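Non-fluorescent flavoprotein (Photobacterium phosphoreum, PDB 1FVP) binds flavin mononucleotide carrying a covalently attached myristate, as a homodimeric relative of bacterial luciferase. Local coordinates at residues Asn2-Gly7 / Phe191-Asp196; Tyr42-Ile47 / Asp196-Phe201; Leu92-Asp97 / Val124-Met129. All coordinates share one frame; numbering follows the deposited sequence.

Contact 1 of 3, residues Asn2-Gly7 / Phe191-Asp196; sequences NKWNYG and FDNTVD. With FMA (6-(3-tetradecanoic acid) flavine mononucleotide), chain D.
Asp196 directs its carboxylate at the backbone of Asn5, while Trp4, one residue earlier, turns its indole toward the bound flavin. OD2 of Asp196 lies 3.2 Å from Asn5 N in a weak hydrogen bond that is clearly bent, with 132° at the hydrogen. An aspartate suits this spot because its short arm can meet a backbone N-H of the chain leading into strand 6-11. The carbonyl oxygen of Asn5 is also close to this carboxylate, and two acceptors so near may disfavour each other, an effect that the long, weak ion pair of OD1 with Arg125 may partly offset.

The CG of Trp4 is anti to its carbonyl carbon (chi1 -58°), and the indole that follows presents one face to the pyrimidine part of the isoalloxazine. FMA C4 sits 3.4 Å above the indole plane, over its centre. The broad, flat indole of tryptophan matches the flat flavin ring it lies against. At the edge of the same indole, CZ2 comes within 4.2 Å of Asn193 OD1. That oxygen accepts a hydrogen bond from the ribityl hydroxyl O2B of FMA at 2.8 Å. Asn193 has a positive phi in the type I' turn Phe191-Thr194, a conformation asparagine tolerates well. Asn2 O takes the flavin N3-H at 2.8 Å, and the fatty chain passes Tyr6, whose OH is 3.2 Å from FMA C7'.

The two segments thus form one wall of the flavin pocket at the N-terminal ends of strands 6-11 and 195-199, which run parallel in the sheet. A Schellman motif, with Asp192 as its C-prime residue, ends helix 178-190 and runs into the turn, strand 126-134 flanks 195-199, and helix 207-227 packs on Lys3, Asn5 and Tyr6.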
# COMPACT_ATOMS: atom_id res chain seq x y z
N ASN A 2 22.41 0.51 7.35
CA ASN A 2 22.87 1.17 8.57
C ASN A 2 22.22 2.57 8.41
O ASN A 2 22.07 3.39 9.30
CB ASN A 2 24.37 1.19 8.75
CG ASN A 2 25.06 2.47 8.30
OD1 ASN A 2 24.63 3.21 7.39
ND2 ASN A 2 26.19 2.78 8.96
N LYS A 3 21.92 2.75 7.13
CA LYS A 3 21.25 3.91 6.57
C LYS A 3 19.76 3.59 6.81
O LYS A 3 19.34 2.52 6.37
CB LYS A 3 21.40 4.07 5.06
CG LYS A 3 20.32 4.97 4.44
CD LYS A 3 20.43 5.02 2.93
CE LYS A 3 19.21 5.63 2.28
NZ LYS A 3 19.54 6.06 0.89
N TRP A 4 19.12 4.51 7.46
CA TRP A 4 17.71 4.44 7.82
C TRP A 4 16.83 5.24 6.85
O TRP A 4 16.97 6.47 6.79
CB TRP A 4 17.50 5.01 9.22
CG TRP A 4 18.28 4.35 10.29
CD1 TRP A 4 19.22 3.36 10.22
CD2 TRP A 4 18.20 4.71 11.69
NE1 TRP A 4 19.72 3.08 11.46
CE2 TRP A 4 19.11 3.88 12.38
CE3 TRP A 4 17.42 5.64 12.38
CZ2 TRP A 4 19.26 3.96 13.76
CZ3 TRP A 4 17.59 5.72 13.74
CH2 TRP A 4 18.49 4.90 14.42
N ASN A 5 15.97 4.49 6.18
CA ASN A 5 15.02 5.13 5.22
C ASN A 5 13.87 5.54 6.15
O ASN A 5 13.73 4.93 7.23
CB ASN A 5 14.77 4.20 4.06
CG ASN A 5 14.22 4.81 2.79
OD1 ASN A 5 13.10 4.45 2.35
ND2 ASN A 5 14.95 5.72 2.14
N TYR A 6 13.11 6.55 5.76
CA TYR A 6 11.97 7.06 6.52
C TYR A 6 10.74 7.20 5.62
O TYR A 6 10.85 7.68 4.49
CB TYR A 6 12.29 8.42 7.15
CG TYR A 6 13.41 8.37 8.14
CD1 TYR A 6 13.18 7.90 9.44
CD2 TYR A 6 14.69 8.78 7.81
CE1 TYR A 6 14.21 7.85 10.38
CE2 TYR A 6 15.73 8.73 8.73
CZ TYR A 6 15.49 8.26 10.01
OH TYR A 6 16.53 8.23 10.89
N GLY A 7 9.63 6.79 6.18
CA GLY A 7 8.32 6.83 5.47
C GLY A 7 7.31 7.49 6.40
O GLY A 7 7.70 7.82 7.53
N PHE A 191 15.60 -3.02 19.21
CA PHE A 191 15.24 -3.73 17.99
C PHE A 191 16.54 -4.05 17.24
O PHE A 191 16.62 -3.99 15.99
CB PHE A 191 14.28 -2.93 17.09
CG PHE A 191 12.84 -3.04 17.50
CD1 PHE A 191 12.10 -4.16 17.18
CD2 PHE A 191 12.23 -2.04 18.25
CE1 PHE A 191 10.78 -4.31 17.57
CE2 PHE A 191 10.91 -2.16 18.66
CZ PHE A 191 10.18 -3.31 18.31
N ASP A 192 17.56 -4.36 18.01
CA ASP A 192 18.89 -4.67 17.48
C ASP A 192 19.22 -3.68 16.36
O ASP A 192 20.06 -4.02 15.49
CB ASP A 192 19.05 -6.10 16.99
CG ASP A 192 18.38 -7.20 17.78
OD1 ASP A 192 18.84 -7.60 18.87
OD2 ASP A 192 17.35 -7.67 17.25
N ASN A 193 18.61 -2.52 16.38
CA ASN A 193 18.88 -1.52 15.34
C ASN A 193 18.54 -2.04 13.95
O ASN A 193 19.26 -1.70 13.00
CB ASN A 193 20.34 -1.09 15.47
CG ASN A 193 20.51 0.27 16.11
OD1 ASN A 193 21.45 0.97 15.71
ND2 ASN A 193 19.66 0.68 17.04
N THR A 194 17.46 -2.81 13.84
CA THR A 194 17.03 -3.39 12.57
C THR A 194 15.71 -2.85 12.03
O THR A 194 15.00 -3.63 11.31
CB THR A 194 16.95 -4.97 12.69
OG1 THR A 194 15.77 -5.35 13.46
CG2 THR A 194 18.23 -5.56 13.29
N VAL A 195 15.37 -1.59 12.33
CA VAL A 195 14.07 -1.12 11.81
C VAL A 195 14.21 0.24 11.14
O VAL A 195 15.16 0.95 11.46
CB VAL A 195 13.06 -1.03 12.96
CG1 VAL A 195 12.59 -2.36 13.51
CG2 VAL A 195 13.65 -0.12 14.03
N ASP A 196 13.25 0.50 10.30
CA ASP A 196 12.94 1.65 9.48
C ASP A 196 11.59 2.15 10.02
O ASP A 196 10.84 1.28 10.52
CB ASP A 196 12.93 1.30 8.01
CG ASP A 196 14.23 1.72 7.35
OD1 ASP A 196 15.24 1.92 8.06
OD2 ASP A 196 14.20 1.83 6.10
N1 FMA D . 22.74 4.67 13.82
C2 FMA D . 22.70 4.27 12.55
O2 FMA D . 23.15 3.30 12.06
N3 FMA D . 22.01 5.11 11.57
C4 FMA D . 21.43 6.26 11.94
O4 FMA D . 20.87 6.93 11.09
C4A FMA D . 21.49 6.67 13.31
N5 FMA D . 20.95 7.77 13.77
C5A FMA D . 20.98 8.21 15.04
C6 FMA D . 20.38 9.40 15.43
C7 FMA D . 20.46 9.76 16.76
C7M FMA D . 19.82 11.07 17.33
C8 FMA D . 21.15 8.94 17.72
C8M FMA D . 21.27 9.29 19.17
C9 FMA D . 21.74 7.76 17.29
C9A FMA D . 21.68 7.35 15.99
N10 FMA D . 22.24 6.18 15.50
C10 FMA D . 22.21 5.76 14.23
C1B FMA D . 22.98 5.24 16.46
C2B FMA D . 22.97 3.71 16.03
O2B FMA D . 22.52 3.10 17.23
C3B FMA D . 24.36 3.29 15.61
O3' FMA D . 25.13 4.39 15.24
C4B FMA D . 24.43 2.24 14.50
O4' FMA D . 23.70 1.02 14.88
C5B FMA D . 25.90 1.84 14.21
O5' FMA D . 25.98 0.32 14.45
P FMA D . 27.02 -0.49 15.33
O1P FMA D . 28.33 -0.25 14.49
O2P FMA D . 27.07 0.13 16.63
O3P FMA D . 26.55 -1.78 15.47
C1' FMA D . 20.33 12.18 13.04
O1' FMA D . 20.15 12.87 14.11
O2' FMA D . 20.81 12.72 12.04
C2' FMA D . 20.60 10.74 13.33
C3' FMA D . 19.67 10.18 14.41
C4' FMA D . 18.51 9.50 13.74
C5' FMA D . 17.23 10.25 13.49
C6' FMA D . 15.99 9.46 13.84
C7' FMA D . 14.77 9.88 13.04
C8' FMA D . 13.64 10.41 13.81
C9' FMA D . 12.53 9.48 14.26
C11 FMA D . 11.65 10.06 15.32
C12 FMA D . 11.24 11.49 15.32
C13 FMA D . 10.26 11.98 16.34
C14 FMA D . 9.85 13.42 16.25
C15 FMA D . 10.97 14.39 15.99

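Contact 2 of 3, residues Tyr42-Ile47 / Asp196-Phe201; sequences YDVINI and DFLLCF
Leu198 projects toward strand 42-48 and divides its two methyls between Val44 and Asn46. The strands Tyr42-Ile47 and Asp196-Leu199 diverge by 55° and their axes stay 8.1 Å apart. Strand 6-11 lies between them in the sheet, so they do not pair through the backbone, and side chains alone bridge the gap.

The aliphatic contacts come first. CD1 of Leu198 lies against Asn46, 3.5 Å from its CB and close to its amide group as well, the two side chains crossing at about a right angle. CD2 reaches Val44 CG2 at 3.9 Å, again at about a right angle. A forked leucine serves well here, because one residue can fill against two neighbours on the curved sheet. Asn46 has its CG anti to the backbone N (chi1 177°).

The aromatic and mixed contacts lie further along. Tyr42 and Phe201 reach toward each other tip to tip, their planes nearly perpendicular at 88° and their centroids 6.0 Å apart. CE1 of Tyr42 comes up at the edge of the Phe201 ring, near CE2, and the same CE1 is 4.2 Å from Leu199 CD1.

Polar bonding is directed elsewhere. The hydroxyl of Tyr42 is hydrogen-bonded to Met214 O, and Ile45 O is hydrogen-bonded to Thr67 OG1 of the second subunit.

With no hydrogen bond across it, this contact is carried by van der Waals packing in two groups: Leu198 with Val44 and Asn46, among strand residues such as Phe9, Leu68 and Gln127, and Tyr42 with Leu199 and Phe201, on the side of helix 23-38 and the flavin.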
# COMPACT_ATOMS: atom_id res chain seq x y z
N TYR A 42 10.92 11.55 3.25
CA TYR A 42 9.68 10.73 3.45
C TYR A 42 9.43 10.10 2.07
O TYR A 42 8.89 10.75 1.15
CB TYR A 42 8.51 11.51 4.03
CG TYR A 42 8.89 12.29 5.27
CD1 TYR A 42 9.12 11.66 6.49
CD2 TYR A 42 9.08 13.66 5.22
CE1 TYR A 42 9.53 12.34 7.62
CE2 TYR A 42 9.48 14.36 6.34
CZ TYR A 42 9.70 13.71 7.53
OH TYR A 42 10.10 14.47 8.60
N ASP A 43 9.87 8.84 1.92
CA ASP A 43 9.70 8.21 0.59
C ASP A 43 8.60 7.20 0.43
O ASP A 43 8.52 6.62 -0.69
CB ASP A 43 11.06 7.89 -0.01
CG ASP A 43 12.13 7.34 0.89
OD1 ASP A 43 11.89 6.35 1.60
OD2 ASP A 43 13.26 7.90 0.88
N VAL A 44 7.70 6.96 1.36
CA VAL A 44 6.57 6.03 1.23
C VAL A 44 5.49 6.44 2.25
O VAL A 44 5.82 6.94 3.34
CB VAL A 44 6.97 4.56 1.36
CG1 VAL A 44 8.19 4.14 0.56
CG2 VAL A 44 7.17 4.11 2.81
N ILE A 45 4.24 6.26 1.89
CA ILE A 45 3.12 6.62 2.79
C ILE A 45 2.32 5.33 2.95
O ILE A 45 2.20 4.63 1.94
CB ILE A 45 2.33 7.88 2.33
CG1 ILE A 45 1.21 7.56 1.33
CG2 ILE A 45 3.29 8.99 1.82
CD1 ILE A 45 0.94 8.54 0.15
N ASN A 46 1.84 5.08 4.13
CA ASN A 46 1.07 3.88 4.48
C ASN A 46 -0.31 4.28 4.99
O ASN A 46 -0.56 5.50 5.15
CB ASN A 46 1.98 3.19 5.51
CG ASN A 46 1.45 1.94 6.14
OD1 ASN A 46 1.20 0.94 5.44
ND2 ASN A 46 1.21 1.92 7.45
N ILE A 47 -1.19 3.32 5.25
CA ILE A 47 -2.54 3.57 5.75
C ILE A 47 -3.03 2.49 6.70
O ILE A 47 -3.77 1.60 6.30
CB ILE A 47 -3.63 3.83 4.65
CG1 ILE A 47 -3.23 5.00 3.74
CG2 ILE A 47 -5.02 4.08 5.33
CD1 ILE A 47 -4.35 5.84 3.10
N ASP A 196 13.25 0.50 10.30
CA ASP A 196 12.94 1.65 9.48
C ASP A 196 11.59 2.15 10.02
O ASP A 196 10.84 1.28 10.52
CB ASP A 196 12.93 1.30 8.01
CG ASP A 196 14.23 1.72 7.35
OD1 ASP A 196 15.24 1.92 8.06
OD2 ASP A 196 14.20 1.83 6.10
N PHE A 197 11.32 3.45 9.93
CA PHE A 197 10.08 3.97 10.52
C PHE A 197 9.06 4.65 9.61
O PHE A 197 9.27 5.42 8.68
CB PHE A 197 10.38 4.89 11.70
CG PHE A 197 11.68 4.68 12.39
CD1 PHE A 197 12.84 5.21 11.85
CD2 PHE A 197 11.73 3.95 13.58
CE1 PHE A 197 14.08 5.02 12.48
CE2 PHE A 197 12.95 3.74 14.24
CZ PHE A 197 14.12 4.29 13.66
N LEU A 198 7.84 4.31 9.97
CA LEU A 198 6.60 4.78 9.38
C LEU A 198 6.03 5.53 10.60
O LEU A 198 5.55 4.78 11.48
CB LEU A 198 5.78 3.58 8.96
CG LEU A 198 6.09 2.85 7.69
CD1 LEU A 198 4.84 2.16 7.15
CD2 LEU A 198 6.61 3.86 6.66
N LEU A 199 6.16 6.83 10.61
CA LEU A 199 5.74 7.64 11.75
C LEU A 199 4.61 8.59 11.44
O LEU A 199 4.83 9.53 10.66
CB LEU A 199 7.03 8.30 12.27
CG LEU A 199 8.15 8.61 11.30
CD1 LEU A 199 7.69 9.48 10.14
CD2 LEU A 199 9.28 9.34 12.02
N CYS A 200 3.47 8.41 12.07
CA CYS A 200 2.27 9.23 11.92
C CYS A 200 2.39 10.55 12.65
O CYS A 200 2.45 10.47 13.90
CB CYS A 200 1.06 8.50 12.55
SG CYS A 200 -0.52 9.36 12.29
N PHE A 201 2.38 11.68 11.99
CA PHE A 201 2.48 12.97 12.71
C PHE A 201 1.08 13.59 12.73
O PHE A 201 0.99 14.83 12.68
CB PHE A 201 3.43 13.93 12.06
CG PHE A 201 4.86 13.67 11.79
CD1 PHE A 201 5.79 13.72 12.82
CD2 PHE A 201 5.31 13.42 10.49
CE1 PHE A 201 7.14 13.48 12.61
CE2 PHE A 201 6.66 13.18 10.23
CZ PHE A 201 7.56 13.22 11.30

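Contact 3 of 3, residues Leu92-Asp97 / Val124-Met129; sequences LVFKWD and VRHQLM
Leu92 and His126 meet where two parallel strands, 92-94 and 126-134, are joined through helix 100-116 in a beta-alpha-beta crossover of the barrel. Most of the contact is tight. Gln127 N donates to Leu92 O at 2.7 Å, and Phe94 N donates to Gln127 O at 2.6 Å, the latter bond almost in line with the carbonyl (C=O...N angle 174°). Leu92 N adds a weak bond of 3.4 Å to His126 ND1, which lets an imidazole serve both as acceptor and as packing surface.

Over one face of that imidazole stands Leu92 CD1. The edge of Phe94 is turned toward its face in an offset edge-to-face pair, planes at 88°, and Phe94 CE2 is also close to His126 CB. On the other side of the sheet from Phe94, Val93 CG2 packs against Gln127 CB at 3.5 Å; the beta-branched valine suits the extended backbone.

The looser side is at the partly exposed Lys95, whose side chain leaves the backbone away from Val124-Met129 and is little covered by it. Met129, by contrast, belongs to the tight part: its flexible thioether chain, bent at chi3 (-55°), packs against Phe94 O and Val93 CG2 and beside Trp96, where its terminal CE rests 3.8 Å from Trp96 CB.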
# COMPACT_ATOMS: atom_id res chain seq x y z
N LEU A 92 8.89 -7.65 8.64
CA LEU A 92 7.71 -7.34 9.43
C LEU A 92 7.49 -5.82 9.55
O LEU A 92 8.42 -5.00 9.45
CB LEU A 92 7.90 -7.91 10.84
CG LEU A 92 8.34 -9.30 11.16
CD1 LEU A 92 8.58 -9.39 12.66
CD2 LEU A 92 7.22 -10.26 10.81
N VAL A 93 6.23 -5.51 9.82
CA VAL A 93 5.84 -4.08 10.03
C VAL A 93 5.20 -4.11 11.43
O VAL A 93 4.11 -4.63 11.63
CB VAL A 93 5.08 -3.52 8.85
CG1 VAL A 93 3.65 -4.05 8.72
CG2 VAL A 93 5.12 -2.00 8.81
N PHE A 94 5.97 -3.60 12.38
CA PHE A 94 5.62 -3.56 13.80
C PHE A 94 4.41 -2.70 14.07
O PHE A 94 4.37 -1.59 13.53
CB PHE A 94 6.86 -3.26 14.65
CG PHE A 94 7.73 -4.51 14.71
CD1 PHE A 94 7.29 -5.59 15.48
CD2 PHE A 94 8.89 -4.62 13.97
CE1 PHE A 94 8.03 -6.76 15.57
CE2 PHE A 94 9.65 -5.80 14.03
CZ PHE A 94 9.21 -6.85 14.83
N LYS A 95 3.48 -3.22 14.87
CA LYS A 95 2.28 -2.43 15.17
C LYS A 95 2.62 -1.23 16.06
O LYS A 95 3.61 -1.11 16.78
CB LYS A 95 1.08 -3.17 15.70
CG LYS A 95 0.38 -3.97 14.59
CD LYS A 95 -1.09 -4.08 14.88
CE LYS A 95 -1.42 -4.75 16.19
NZ LYS A 95 -2.67 -5.55 16.04
N TRP A 96 1.73 -0.29 15.96
CA TRP A 96 1.71 1.02 16.63
C TRP A 96 1.16 0.84 18.04
O TRP A 96 1.84 1.40 18.93
CB TRP A 96 0.98 1.92 15.72
CG TRP A 96 -0.18 2.77 15.64
CD1 TRP A 96 -0.28 3.76 14.68
CD2 TRP A 96 -1.42 2.87 16.35
NE1 TRP A 96 -1.46 4.43 14.76
CE2 TRP A 96 -2.18 3.91 15.80
CE3 TRP A 96 -1.96 2.17 17.41
CZ2 TRP A 96 -3.43 4.29 16.26
CZ3 TRP A 96 -3.21 2.53 17.88
CH2 TRP A 96 -3.95 3.58 17.33
N ASP A 97 0.07 0.12 18.21
CA ASP A 97 -0.56 -0.13 19.50
C ASP A 97 -0.01 -1.37 20.22
O ASP A 97 -0.76 -2.10 20.91
CB ASP A 97 -2.08 -0.21 19.45
CG ASP A 97 -2.66 -0.91 18.26
OD1 ASP A 97 -1.99 -1.19 17.27
OD2 ASP A 97 -3.88 -1.17 18.34
N VAL A 124 17.30 -8.52 6.47
CA VAL A 124 15.85 -8.18 6.47
C VAL A 124 15.65 -7.18 7.60
O VAL A 124 15.97 -7.50 8.75
CB VAL A 124 14.96 -9.42 6.40
CG1 VAL A 124 15.76 -10.63 5.91
CG2 VAL A 124 14.15 -9.76 7.61
N ARG A 125 15.18 -6.00 7.22
CA ARG A 125 14.90 -4.84 8.04
C ARG A 125 13.40 -4.63 8.27
O ARG A 125 12.63 -4.40 7.32
CB ARG A 125 15.40 -3.58 7.36
CG ARG A 125 16.82 -3.53 6.83
CD ARG A 125 17.27 -2.08 6.83
NE ARG A 125 16.96 -1.53 8.15
CZ ARG A 125 17.40 -0.40 8.65
NH1 ARG A 125 18.19 0.39 7.94
NH2 ARG A 125 17.09 -0.08 9.91
N HIS A 126 13.03 -4.67 9.52
CA HIS A 126 11.62 -4.50 9.93
C HIS A 126 11.17 -3.07 9.73
O HIS A 126 12.04 -2.24 9.39
CB HIS A 126 11.43 -4.96 11.40
CG HIS A 126 11.98 -6.35 11.52
ND1 HIS A 126 11.65 -7.36 10.64
CD2 HIS A 126 12.86 -6.89 12.40
CE1 HIS A 126 12.30 -8.45 11.00
NE2 HIS A 126 13.03 -8.21 12.06
N GLN A 127 9.90 -2.77 9.91
CA GLN A 127 9.40 -1.38 9.76
C GLN A 127 8.62 -1.09 11.05
O GLN A 127 7.72 -1.88 11.40
CB GLN A 127 8.52 -1.10 8.57
CG GLN A 127 9.17 -0.96 7.23
CD GLN A 127 9.54 0.43 6.84
OE1 GLN A 127 10.06 0.64 5.76
NE2 GLN A 127 9.30 1.43 7.67
N LEU A 128 9.03 0.01 11.65
CA LEU A 128 8.45 0.46 12.94
C LEU A 128 7.45 1.58 12.72
O LEU A 128 7.82 2.57 12.07
CB LEU A 128 9.67 0.77 13.80
CG LEU A 128 9.53 0.93 15.29
CD1 LEU A 128 8.83 -0.26 15.93
CD2 LEU A 128 10.93 1.12 15.88
N MET A 129 6.24 1.37 13.24
CA MET A 129 5.14 2.31 13.13
C MET A 129 4.84 3.03 14.46
O MET A 129 4.20 2.44 15.36
CB MET A 129 3.83 1.73 12.65
CG MET A 129 3.87 0.75 11.55
SD MET A 129 2.18 0.54 10.87
CE MET A 129 1.30 0.11 12.37

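How the contacts relate
All three contacts belong to one sheet, and strand 195-199 ties them together: it pairs with strand 6-11 of contact 1 and with strand 126-134 of contact 3, and contact 2 uses it as well. Gly7 N lies 2.9 Å from Phe197 O, joining contacts 1 and 2, while Leu198 N lies 2.7 Å from Leu128 O, joining contacts 2 and 3. The centres are about 12 Å (1 to 2), 10 Å (1 to 3) and 11 Å (2 to 3) apart. Contact 1 lines the flavin pocket directly; Leu199 of contact 2 has its side chain about 4 Å from a bound FMA, and that of Leu92 in contact 3 is about 8 Å from one.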